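Local atomic coordinates of metallo-beta-lactamase (Simiduia agarivorans, PDB entry 6MFI), a protein that probably hydrolyses the amide bond of beta-lactam antibiotics as a zinc-dependent metallo-beta-lactamase of subclass B3. Residues I88-I93 and F98-V103; I67-D72 and V76-G81; P186-G191 and S215-E220; Y222-N225 and E229-Q232. All coordinates share one frame; numbering follows the deposited sequence. Where two conformers were deposited one is given.

How the interactions relate
Two neighbouring pairs make up the set. Interactions 1 and 2 share one side of the chain, their centres about 9 Å apart, and meet where Phe98 CZ packs on Thr70 CG2 at 3.6 Å; interactions 3 and 4 share the opposite side and are joined through Tyr230. Interaction 2 is the buried one, a strand pairing that rests on four backbone hydrogen bonds, with apolar side chains on both faces. Interaction 1 sets helix 85-95 against the loop that follows it, through aliphatic contacts and one backbone bond. Side-chain polar and metal chemistry enters at interaction 3, while interaction 4 is aromatic and aliphatic and lacks any hydrogen bond between its segments.

Interaction 1 (I88-I93 and F98-V103); sequences IVRDNI and FSLSDV
Ile93 and Phe98 bring the backbones together, their CA atoms 5.6 Å apart, where helix 85-95 gives way to the loop leading into strand 103-107. The N-H of Phe98 reaches back to the carbonyl O of Ile93 over 3.1 Å, with 151° at the hydrogen. Residues 88-93 are regular helix, whereas 98-103 returns the chain toward the sheet. Ile93 carries the side-chain contact with two different branches. Its CG2 stands anti to the backbone N and meets Phe98 CB at 3.8 Å, while the CG1 branch, beside that N (chi1 -65°), extends CD1 the other way to Leu100 CD1 at 4.0 Å. In both pairs the side chains cross at about a right angle. This is a helix-to-strand connection of the αβ/βα metallo-beta-lactamase fold: strand 74-78, helix 85-95 and the parallel neighbouring strand 103-107 form a beta-alpha-beta crossover. Val103, at the start of that strand, adds a longer contact from CG2 to Ile93 CD1 at 4.5 Å, and Leu77 of strand 74-78 lies against both residues. Phe98 starts toward the helix, but its ring leads away, to an edge-to-face contact with Tyr57. Leu100 divides its methyls: CD2 touches the aliphatic part of Arg90, 3.8 Å from CG, and helix 119-126 borders both residues through Leu125.

Interaction 2 (I67-D72 and V76-G81); sequences ILITGD and VLIDSG
Ile67 and Ile78 form one end of a backbone ladder, Ile69 and Val76 the other, both as antiparallel hydrogen-bonded pairs. The axes of the short strand segments run at 169° to each other and approach to 4.9 Å. Within the first pair Ile78 N donates to Ile67 O at 2.9 Å, and Ile67 N returns the bond to Ile78 O. The second pair is closed by two bonds of 2.8 Å, Ile69 N to Val76 O and Val76 N to Ile69 O. Leu68 and Leu77 lie between them as a non-hydrogen-bonded pair; here Leu77 CA makes a CA-H...O contact with Ile67 O at 3.4 Å.

Apolar contacts divide between the two faces. Ile78 CD1 touches both Ile67 CB and Ile69 CD1, 3.9 Å from the latter, because CG1 lies beside its backbone N (chi1 -42°) and carries the chain across to the partner strand. Trp197 of strand 193-199 packs over all three isoleucines. On the reverse face Leu68 and Leu77 touch through CD1 atoms, 4.3 Å apart. Such a beta hairpin, its one face against the second sheet and its other toward a helical layer, is characteristic of the αβ/βα sandwich of metallo-beta-lactamases.

Interaction 3 (P186-G191 and S215-E220); sequences PGHTPG and SPVSAE. With ZN (zinc ion), chain C.
His188 and Ser215 meet at the zinc site of this metallo-beta-lactamase, on loops at the edge of the αβ/βα sandwich, where the family's active site lies. The first shell is the metal bond itself: His188 NE2 lies 2.0 Å from the zinc ion, and a water occupies another position at the same distance. His110 and His112 complete the site, giving the three-histidine zinc centre of the family.

One step outward, the other ring nitrogen is held by the second segment. ND1 donates to the backbone O of Ser215 over 3.0 Å, with 163° at the hydrogen; the acceptor lies only 5° out of the ring plane and offers a lone pair. Together with the zinc bond at NE2, this bond fixes the rotation of the ring, and the carbonyl would be expected to enhance electron donation from the imidazole to the metal. With CG anti to the backbone N (chi1 -175°), the ring spans the gap between metal and carbonyl. Val217 supplies an apolar neighbour, its CG1 approaching the ring edge at 3.4 Å from His188 CE1.

Farther out, Pro216 centres an inverse gamma turn that carries the chain from Ser215 to Val217, and Arg289 of helix 274-291 bonds to the O of Pro216. The backbones are also bridged by a water above one face of the imidazole, donating to His188 O at 2.7 Å and to Val217 O at 2.6 Å.

Interaction 4 (Y222-N225 and E229-Q232); sequences YRFN and EYLQ
Phe224 makes the closely fitted part of the contact with Leu231 and Tyr230. Leu231 CD1 presses against the backbone O of Phe224 at 3.2 Å and lies near the plane of the phenylalanine ring, at its edge, 4.2 Å from CD2. On the tyrosine, Phe224 directs CE2 to within 3.9 Å of Tyr230 CE2. Phe224 CE2 lies in the plane of the Tyr230 ring, at its edge, so the two rings are not stacked; the side chains cross at a slant. Leu290 of helix 274-291 packs on both Phe224 and Leu231.

The arrangement belongs to the loop before helix 228-242, whose early residues face back onto the chain that led into them. Tyr230 OH continues past the aromatic group to a hydrogen bond with Gly187 O, tying the helix to the loop that carries zinc ligand His188. Pro150 and Pro190 also touch the Tyr230 side chain.

Tyr222 makes the looser edge, only its hydroxyl reaching the helix, with OH 3.6 Å from Tyr230 CD2. Its own ring leans on Phe224: CE2 of Tyr222 stands 3.9 Å above the phenylalanine face, offset toward the rim. Tyr222 and Tyr230 both hold CG anti to the backbone N, at chi1 163° and -172°, which directs their rings toward the opposite segment. Toward solvent the helix presents Glu229 and Gln232, both exposed, while Arg223 is exposed on the loop.

Interaction 1 (I88-I93 and F98-V103)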
loop_
_atom_site.group_PDB
_atom_site.type_symbol
_atom_site.label_atom_id
_atom_site.label_comp_id
_atom_site.label_asym_id
_atom_site.label_seq_id
_atom_site.Cartn_x
_atom_site.Cartn_y
_atom_site.Cartn_z
ATOM N N ILE A 88 -2.968 4.323 15.285
ATOM C CA ILE A 88 -3.468 2.953 15.326
ATOM C C ILE A 88 -2.393 1.979 14.858
ATOM O O ILE A 88 -2.253 0.878 15.404
ATOM C CB ILE A 88 -4.753 2.836 14.487
ATOM C CG1 ILE A 88 -5.858 3.704 15.092
ATOM C CG2 ILE A 88 -5.206 1.386 14.390
ATOM C CD1 ILE A 88 -6.784 4.320 14.068
ATOM N N VAL A 89 -1.615 2.367 13.845
ATOM C CA VAL A 89 -0.529 1.514 13.369
ATOM C C VAL A 89 0.518 1.332 14.459
ATOM O O VAL A 89 1.003 0.218 14.697
ATOM C CB VAL A 89 0.085 2.101 12.083
ATOM C CG1 VAL A 89 1.367 1.365 11.717
ATOM C CG2 VAL A 89 -0.919 2.039 10.943
ATOM N N ARG A 90 0.877 2.421 15.141
ATOM C CA ARG A 90 1.806 2.328 16.264
ATOM C C ARG A 90 1.262 1.409 17.350
ATOM O O ARG A 90 2.000 0.591 17.911
ATOM C CB ARG A 90 2.071 3.720 16.835
ATOM C CG ARG A 90 3.465 4.254 16.580
ATOM C CD ARG A 90 3.771 5.427 17.496
ATOM N NE ARG A 90 2.848 6.543 17.297
ATOM C CZ ARG A 90 1.911 6.901 18.170
ATOM N NH1 ARG A 90 1.769 6.233 19.306
ATOM N NH2 ARG A 90 1.113 7.928 17.909
ATOM N N ASP A 91 -0.030 1.532 17.661
ATOM C CA ASP A 91 -0.630 0.651 18.653
ATOM C C ASP A 91 -0.625 -0.796 18.181
ATOM O O ASP A 91 -0.315 -1.702 18.958
ATOM C CB ASP A 91 -2.054 1.109 18.962
ATOM C CG ASP A 91 -2.633 0.434 20.187
ATOM O OD1 ASP A 91 -1.902 0.233 21.177
ATOM O OD2 ASP A 91 -3.835 0.094 20.150
ATOM N N ASN A 92 -0.938 -1.036 16.906
ATOM C CA ASN A 92 -1.053 -2.409 16.417
ATOM C C ASN A 92 0.297 -3.117 16.409
ATOM O O ASN A 92 0.371 -4.325 16.662
ATOM C CB ASN A 92 -1.673 -2.419 15.018
ATOM C CG ASN A 92 -3.177 -2.265 15.051
ATOM O OD1 ASN A 92 -3.801 -2.378 16.107
ATOM N ND2 ASN A 92 -3.770 -1.993 13.895
ATOM N N ILE A 93 1.373 -2.386 16.113
ATOM C CA ILE A 93 2.707 -2.978 16.156
ATOM C C ILE A 93 3.049 -3.406 17.578
ATOM O O ILE A 93 3.637 -4.473 17.799
ATOM C CB ILE A 93 3.749 -1.994 15.590
ATOM C CG1 ILE A 93 3.495 -1.747 14.101
ATOM C CG2 ILE A 93 5.163 -2.515 15.808
ATOM C CD1 ILE A 93 4.409 -0.709 13.488
ATOM N N PHE A 98 6.036 -6.241 18.787
ATOM C CA PHE A 98 7.203 -5.785 18.048
ATOM C C PHE A 98 7.575 -4.366 18.460
ATOM O O PHE A 98 6.713 -3.539 18.766
ATOM C CB PHE A 98 6.950 -5.843 16.541
ATOM C CG PHE A 98 6.715 -7.233 16.022
ATOM C CD1 PHE A 98 7.727 -8.178 16.054
ATOM C CD2 PHE A 98 5.484 -7.596 15.503
ATOM C CE1 PHE A 98 7.515 -9.459 15.578
ATOM C CE2 PHE A 98 5.266 -8.874 15.026
ATOM C CZ PHE A 98 6.283 -9.807 15.063
ATOM N N SER A 99 8.879 -4.096 18.467
ATOM C CA SER A 99 9.387 -2.785 18.843
ATOM C C SER A 99 9.321 -1.834 17.655
ATOM O O SER A 99 9.705 -2.195 16.538
ATOM C CB SER A 99 10.823 -2.900 19.351
ATOM O OG SER A 99 11.437 -1.627 19.444
ATOM N N LEU A 100 8.832 -0.615 17.898
ATOM C CA LEU A 100 8.765 0.373 16.826
ATOM C C LEU A 100 10.157 0.785 16.367
ATOM O O LEU A 100 10.381 1.009 15.172
ATOM C CB LEU A 100 7.966 1.595 17.281
ATOM C CG LEU A 100 7.738 2.650 16.197
ATOM C CD1 LEU A 100 6.792 2.125 15.127
ATOM C CD2 LEU A 100 7.214 3.951 16.788
ATOM N N SER A 101 11.107 0.883 17.300
ATOM C CA SER A 101 12.478 1.218 16.935
ATOM C C SER A 101 13.130 0.135 16.087
ATOM O O SER A 101 14.127 0.412 15.410
ATOM C CB SER A 101 13.312 1.471 18.191
ATOM O OG SER A 101 13.270 0.355 19.062
ATOM N N ASP A 102 12.599 -1.088 16.112
ATOM C CA ASP A 102 13.088 -2.146 15.238
ATOM C C ASP A 102 12.609 -1.993 13.802
ATOM O O ASP A 102 13.126 -2.682 12.917
ATOM C CB ASP A 102 12.672 -3.515 15.781
ATOM C CG ASP A 102 13.478 -3.927 16.996
ATOM O OD1 ASP A 102 14.562 -3.344 17.214
ATOM O OD2 ASP A 102 13.032 -4.834 17.729
ATOM N N VAL A 103 11.636 -1.120 13.549
ATOM C CA VAL A 103 11.246 -0.791 12.182
ATOM C C VAL A 103 12.353 0.072 11.582
ATOM O O VAL A 103 12.528 1.229 11.973
ATOM C CB VAL A 103 9.893 -0.074 12.135
ATOM C CG1 VAL A 103 9.502 0.225 10.696
ATOM C CG2 VAL A 103 8.825 -0.911 12.821
#

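Interaction 2 (I67-D72 and V76-G81)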
loop_
_atom_site.group_PDB
_atom_site.type_symbol
_atom_site.label_atom_id
_atom_site.label_comp_id
_atom_site.label_asym_id
_atom_site.label_seq_id
_atom_site.Cartn_x
_atom_site.Cartn_y
_atom_site.Cartn_z
ATOM N N ILE A 67 1.340 -2.677 6.189
ATOM C CA ILE A 67 1.924 -4.012 6.124
ATOM C C ILE A 67 3.248 -4.003 6.874
ATOM O O ILE A 67 4.161 -3.239 6.532
ATOM C CB ILE A 67 2.114 -4.472 4.672
ATOM C CG1 ILE A 67 0.802 -4.333 3.896
ATOM C CG2 ILE A 67 2.616 -5.906 4.628
ATOM C CD1 ILE A 67 -0.360 -5.075 4.524
ATOM N N LEU A 68 3.355 -4.859 7.887
ATOM C CA LEU A 68 4.571 -5.022 8.672
ATOM C C LEU A 68 5.233 -6.344 8.308
ATOM O O LEU A 68 4.593 -7.401 8.366
ATOM C CB LEU A 68 4.265 -4.978 10.172
ATOM C CG LEU A 68 5.459 -5.112 11.122
ATOM C CD1 LEU A 68 6.297 -3.838 11.139
ATOM C CD2 LEU A 68 4.988 -5.470 12.523
ATOM N N ILE A 69 6.507 -6.281 7.933
ATOM C CA ILE A 69 7.288 -7.456 7.563
ATOM C C ILE A 69 8.502 -7.512 8.478
ATOM O O ILE A 69 9.359 -6.622 8.435
ATOM C CB ILE A 69 7.709 -7.417 6.086
ATOM C CG1 ILE A 69 6.473 -7.317 5.190
ATOM C CG2 ILE A 69 8.527 -8.651 5.733
ATOM C CD1 ILE A 69 6.712 -6.566 3.906
ATOM N N THR A 70 8.575 -8.556 9.299
ATOM C CA THR A 70 9.586 -8.668 10.341
ATOM C C THR A 70 10.749 -9.536 9.880
ATOM O O THR A 70 10.557 -10.527 9.169
ATOM C CB THR A 70 8.982 -9.254 11.619
ATOM O OG1 THR A 70 8.546 -10.598 11.370
ATOM C CG2 THR A 70 7.795 -8.420 12.073
ATOM N N GLY A 71 11.960 -9.163 10.303
ATOM C CA GLY A 71 13.157 -9.910 9.977
ATOM C C GLY A 71 14.104 -9.958 11.161
ATOM O O GLY A 71 13.821 -9.407 12.226
ATOM N N ASP A 72 15.238 -10.629 10.954
ATOM C CA ASP A 72 16.223 -10.790 12.015
ATOM C C ASP A 72 17.066 -9.542 12.248
ATOM O O ASP A 72 17.752 -9.464 13.273
ATOM C CB ASP A 72 17.149 -11.973 11.713
ATOM C CG ASP A 72 17.592 -12.016 10.263
ATOM O OD1 ASP A 72 17.215 -12.973 9.557
ATOM O OD2 ASP A 72 18.318 -11.096 9.832
ATOM N N VAL A 76 10.380 -4.010 8.093
ATOM C CA VAL A 76 9.974 -3.072 7.055
ATOM C C VAL A 76 8.484 -2.811 7.215
ATOM O O VAL A 76 7.700 -3.743 7.430
ATOM C CB VAL A 76 10.291 -3.608 5.643
ATOM C CG1 VAL A 76 9.860 -2.607 4.584
ATOM C CG2 VAL A 76 11.774 -3.921 5.515
ATOM N N LEU A 77 8.096 -1.541 7.124
ATOM C CA LEU A 77 6.705 -1.135 7.288
ATOM C C LEU A 77 6.281 -0.345 6.061
ATOM O O LEU A 77 6.901 0.671 5.731
ATOM C CB LEU A 77 6.520 -0.303 8.560
ATOM C CG LEU A 77 5.120 0.260 8.809
ATOM C CD1 LEU A 77 4.121 -0.865 9.016
ATOM C CD2 LEU A 77 5.131 1.197 10.005
ATOM N N ILE A 78 5.232 -0.809 5.389
ATOM C CA ILE A 78 4.701 -0.149 4.203
ATOM C C ILE A 78 3.456 0.631 4.596
ATOM O O ILE A 78 2.560 0.091 5.259
ATOM C CB ILE A 78 4.388 -1.160 3.088
ATOM C CG1 ILE A 78 5.503 -2.201 2.977
ATOM C CG2 ILE A 78 4.192 -0.443 1.759
ATOM C CD1 ILE A 78 5.115 -3.424 2.177
ATOM N N ASP A 79 3.412 1.905 4.196
ATOM C CA ASP A 79 2.281 2.803 4.414
ATOM C C ASP A 79 2.103 3.152 5.887
ATOM O O ASP A 79 2.518 2.400 6.776
ATOM C CB ASP A 79 0.990 2.205 3.847
ATOM C CG ASP A 79 0.887 2.359 2.343
ATOM O OD1 ASP A 79 1.691 3.121 1.768
ATOM O OD2 ASP A 79 0.002 1.721 1.737
ATOM N N SER A 80 1.478 4.300 6.146
ATOM C CA SER A 80 1.278 4.804 7.495
ATOM C C SER A 80 -0.169 5.136 7.819
ATOM O O SER A 80 -0.486 5.336 8.998
ATOM C CB SER A 80 2.123 6.068 7.720
ATOM O OG SER A 80 1.628 7.146 6.940
ATOM N N GLY A 81 -1.048 5.207 6.826
ATOM C CA GLY A 81 -2.359 5.777 7.046
ATOM C C GLY A 81 -2.245 7.282 7.233
ATOM O O GLY A 81 -1.219 7.903 6.958
#

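Interaction 3 (P186-G191 and S215-E220)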
loop_
_atom_site.group_PDB
_atom_site.type_symbol
_atom_site.label_atom_id
_atom_site.label_comp_id
_atom_site.label_asym_id
_atom_site.label_seq_id
_atom_site.Cartn_x
_atom_site.Cartn_y
_atom_site.Cartn_z
ATOM N N PRO A 186 2.154 3.644 -11.792
ATOM C CA PRO A 186 1.476 4.935 -11.667
ATOM C C PRO A 186 0.081 4.876 -12.282
ATOM O O PRO A 186 -0.381 3.837 -12.748
ATOM C CB PRO A 186 2.395 5.883 -12.436
ATOM C CG PRO A 186 2.984 5.024 -13.495
ATOM C CD PRO A 186 3.138 3.646 -12.890
ATOM N N GLY A 187 -0.586 6.026 -12.281
ATOM C CA GLY A 187 -1.951 6.113 -12.757
ATOM C C GLY A 187 -2.864 6.722 -11.715
ATOM O O GLY A 187 -3.464 7.777 -11.939
ATOM N N HIS A 188 -2.975 6.058 -10.563
ATOM C CA HIS A 188 -3.660 6.671 -9.430
ATOM C C HIS A 188 -2.883 7.877 -8.918
ATOM O O HIS A 188 -3.474 8.914 -8.595
ATOM C CB HIS A 188 -3.854 5.639 -8.319
ATOM C CG HIS A 188 -4.652 6.142 -7.160
ATOM N ND1 HIS A 188 -6.028 6.212 -7.177
ATOM C CD2 HIS A 188 -4.268 6.601 -5.946
ATOM C CE1 HIS A 188 -6.457 6.692 -6.024
ATOM N NE2 HIS A 188 -5.409 6.935 -5.259
ATOM N N THR A 189 -1.565 7.755 -8.833
ATOM C CA THR A 189 -0.651 8.846 -8.536
ATOM C C THR A 189 0.546 8.710 -9.462
ATOM O O THR A 189 0.796 7.628 -10.004
ATOM C CB THR A 189 -0.175 8.830 -7.076
ATOM O OG1 THR A 189 0.663 7.688 -6.860
ATOM C CG2 THR A 189 -1.352 8.791 -6.110
ATOM N N PRO A 190 1.300 9.791 -9.675
ATOM C CA PRO A 190 2.508 9.670 -10.508
ATOM C C PRO A 190 3.565 8.751 -9.919
ATOM O O PRO A 190 4.279 8.082 -10.675
ATOM C CB PRO A 190 3.014 11.117 -10.612
ATOM C CG PRO A 190 2.338 11.854 -9.498
ATOM C CD PRO A 190 1.009 11.193 -9.332
ATOM N N GLY A 191 3.684 8.687 -8.595
ATOM C CA GLY A 191 4.736 7.901 -7.978
ATOM C C GLY A 191 4.257 6.693 -7.203
ATOM O O GLY A 191 4.874 6.309 -6.205
ATOM N N SER A 215 -6.691 2.919 -8.910
ATOM C CA SER A 215 -8.035 3.297 -9.323
ATOM C C SER A 215 -7.995 4.552 -10.192
ATOM O O SER A 215 -7.299 5.516 -9.860
ATOM C CB SER A 215 -8.922 3.543 -8.105
ATOM O OG SER A 215 -8.297 4.442 -7.207
ATOM N N PRO A 216 -8.739 4.556 -11.311
ATOM C CA PRO A 216 -8.881 5.734 -12.180
ATOM C C PRO A 216 -9.784 6.818 -11.590
ATOM O O PRO A 216 -10.705 7.313 -12.244
ATOM C CB PRO A 216 -9.476 5.137 -13.459
ATOM C CG PRO A 216 -10.245 3.945 -12.988
ATOM C CD PRO A 216 -9.470 3.388 -11.825
ATOM N N VAL A 217 -9.529 7.173 -10.336
ATOM C CA VAL A 217 -10.261 8.222 -9.651
ATOM C C VAL A 217 -9.386 9.466 -9.631
ATOM O O VAL A 217 -8.154 9.400 -9.703
ATOM C CB VAL A 217 -10.670 7.793 -8.221
ATOM C CG1 VAL A 217 -9.464 7.809 -7.293
ATOM C CG2 VAL A 217 -11.794 8.669 -7.688
ATOM N N SER A 218 -10.029 10.625 -9.538
ATOM C CA SER A 218 -9.326 11.896 -9.619
ATOM C C SER A 218 -10.210 12.979 -9.017
ATOM O O SER A 218 -11.346 12.727 -8.607
ATOM C CB SER A 218 -8.960 12.223 -11.067
ATOM O OG SER A 218 -10.096 12.670 -11.786
ATOM N N ALA A 219 -9.673 14.193 -8.967
ATOM C CA ALA A 219 -10.462 15.353 -8.591
ATOM C C ALA A 219 -11.368 15.761 -9.744
ATOM O O ALA A 219 -11.079 15.493 -10.914
ATOM C CB ALA A 219 -9.557 16.519 -8.192
ATOM N N GLU A 220 -12.477 16.414 -9.406
ATOM C CA GLU A 220 -13.453 16.805 -10.414
ATOM C C GLU A 220 -12.869 17.893 -11.308
ATOM O O GLU A 220 -12.526 18.981 -10.833
ATOM C CB GLU A 220 -14.740 17.283 -9.750
ATOM C CG GLU A 220 -15.875 17.536 -10.724
ATOM C CD GLU A 220 -17.173 17.885 -10.026
ATOM O OE1 GLU A 220 -17.144 18.112 -8.798
ATOM O OE2 GLU A 220 -18.221 17.925 -10.702
HETATM ZN ZN ZN C . -5.049 7.501 -3.339
HETATM O O HOH W 1 -6.081 9.398 -8.108
HETATM O O HOH W 2 -6.441 7.360 -1.938
#

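Interaction 4 (Y222-N225 and E229-Q232)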
loop_
_atom_site.group_PDB
_atom_site.type_symbol
_atom_site.label_atom_id
_atom_site.label_comp_id
_atom_site.label_asym_id
_atom_site.label_seq_id
_atom_site.Cartn_x
_atom_site.Cartn_y
_atom_site.Cartn_z
ATOM N N TYR A 222 -10.217 17.026 -13.566
ATOM C CA TYR A 222 -8.847 16.663 -13.915
ATOM C C TYR A 222 -8.767 16.064 -15.314
ATOM O O TYR A 222 -7.893 16.434 -16.106
ATOM C CB TYR A 222 -8.288 15.685 -12.881
ATOM C CG TYR A 222 -7.061 14.944 -13.351
ATOM C CD1 TYR A 222 -5.853 15.605 -13.537
ATOM C CD2 TYR A 222 -7.112 13.585 -13.625
ATOM C CE1 TYR A 222 -4.730 14.929 -13.971
ATOM C CE2 TYR A 222 -5.996 12.900 -14.060
ATOM C CZ TYR A 222 -4.807 13.576 -14.231
ATOM O OH TYR A 222 -3.695 12.895 -14.666
ATOM N N ARG A 223 -9.692 15.152 -15.636
ATOM C CA ARG A 223 -9.800 14.453 -16.919
ATOM C C ARG A 223 -8.546 13.656 -17.260
ATOM O O ARG A 223 -7.457 14.217 -17.419
ATOM C CB ARG A 223 -10.142 15.416 -18.068
ATOM C CG ARG A 223 -10.725 16.773 -17.663
ATOM C CD ARG A 223 -12.100 16.664 -17.017
ATOM N NE ARG A 223 -13.031 15.857 -17.796
ATOM C CZ ARG A 223 -14.148 15.331 -17.305
ATOM N NH1 ARG A 223 -14.470 15.528 -16.035
ATOM N NH2 ARG A 223 -14.944 14.613 -18.083
ATOM N N PHE A 224 -8.710 12.338 -17.410
ATOM C CA PHE A 224 -7.568 11.464 -17.663
ATOM C C PHE A 224 -7.056 11.600 -19.092
ATOM O O PHE A 224 -5.842 11.655 -19.317
ATOM C CB PHE A 224 -7.952 10.012 -17.375
ATOM C CG PHE A 224 -7.420 9.487 -16.071
ATOM C CD1 PHE A 224 -8.114 9.694 -14.889
ATOM C CD2 PHE A 224 -6.225 8.785 -16.027
ATOM C CE1 PHE A 224 -7.627 9.210 -13.691
ATOM C CE2 PHE A 224 -5.735 8.301 -14.832
ATOM C CZ PHE A 224 -6.436 8.513 -13.663
ATOM N N ASN A 225 -7.963 11.662 -20.070
ATOM C CA ASN A 225 -7.598 11.645 -21.484
ATOM C C ASN A 225 -6.756 12.840 -21.916
ATOM O O ASN A 225 -6.327 12.866 -23.073
ATOM C CB ASN A 225 -8.858 11.576 -22.346
ATOM C CG ASN A 225 -9.564 12.910 -22.453
ATOM O OD1 ASN A 225 -9.308 13.681 -23.375
ATOM N ND2 ASN A 225 -10.449 13.197 -21.502
ATOM N N GLU A 229 0.687 10.893 -22.065
ATOM C CA GLU A 229 1.967 10.460 -21.518
ATOM C C GLU A 229 1.778 9.749 -20.183
ATOM O O GLU A 229 2.572 8.872 -19.827
ATOM C CB GLU A 229 2.899 11.665 -21.371
ATOM C CG GLU A 229 2.693 12.502 -20.092
ATOM C CD GLU A 229 1.536 13.483 -20.192
ATOM O OE1 GLU A 229 0.947 13.809 -19.141
ATOM O OE2 GLU A 229 1.182 13.885 -21.313
ATOM N N TYR A 230 0.697 10.066 -19.469
ATOM C CA TYR A 230 0.415 9.488 -18.163
ATOM C C TYR A 230 -0.314 8.156 -18.257
ATOM O O TYR A 230 -0.241 7.361 -17.314
ATOM C CB TYR A 230 -0.411 10.484 -17.345
ATOM C CG TYR A 230 -0.630 10.135 -15.892
ATOM C CD1 TYR A 230 0.416 10.173 -14.981
ATOM C CD2 TYR A 230 -1.899 9.820 -15.422
ATOM C CE1 TYR A 230 0.211 9.876 -13.648
ATOM C CE2 TYR A 230 -2.111 9.524 -14.094
ATOM C CZ TYR A 230 -1.052 9.554 -13.213
ATOM O OH TYR A 230 -1.262 9.262 -11.890
ATOM N N LEU A 231 -1.001 7.894 -19.369
ATOM C CA LEU A 231 -1.782 6.672 -19.534
ATOM C C LEU A 231 -0.966 5.509 -20.081
ATOM O O LEU A 231 -1.243 4.355 -19.734
ATOM C CB LEU A 231 -2.983 6.925 -20.455
ATOM C CG LEU A 231 -4.198 7.697 -19.922
ATOM C CD1 LEU A 231 -3.867 9.114 -19.471
ATOM C CD2 LEU A 231 -5.287 7.726 -20.981
ATOM N N GLN A 232 0.024 5.780 -20.935
ATOM C CA GLN A 232 0.879 4.708 -21.432
ATOM C C GLN A 232 1.707 4.103 -20.304
ATOM O O GLN A 232 1.911 2.884 -20.262
ATOM C CB GLN A 232 1.781 5.230 -22.549
ATOM C CG GLN A 232 1.022 5.731 -23.767
ATOM C CD GLN A 232 1.935 6.313 -24.827
ATOM O OE1 GLN A 232 1.480 6.739 -25.888
ATOM N NE2 GLN A 232 3.232 6.336 -24.544
#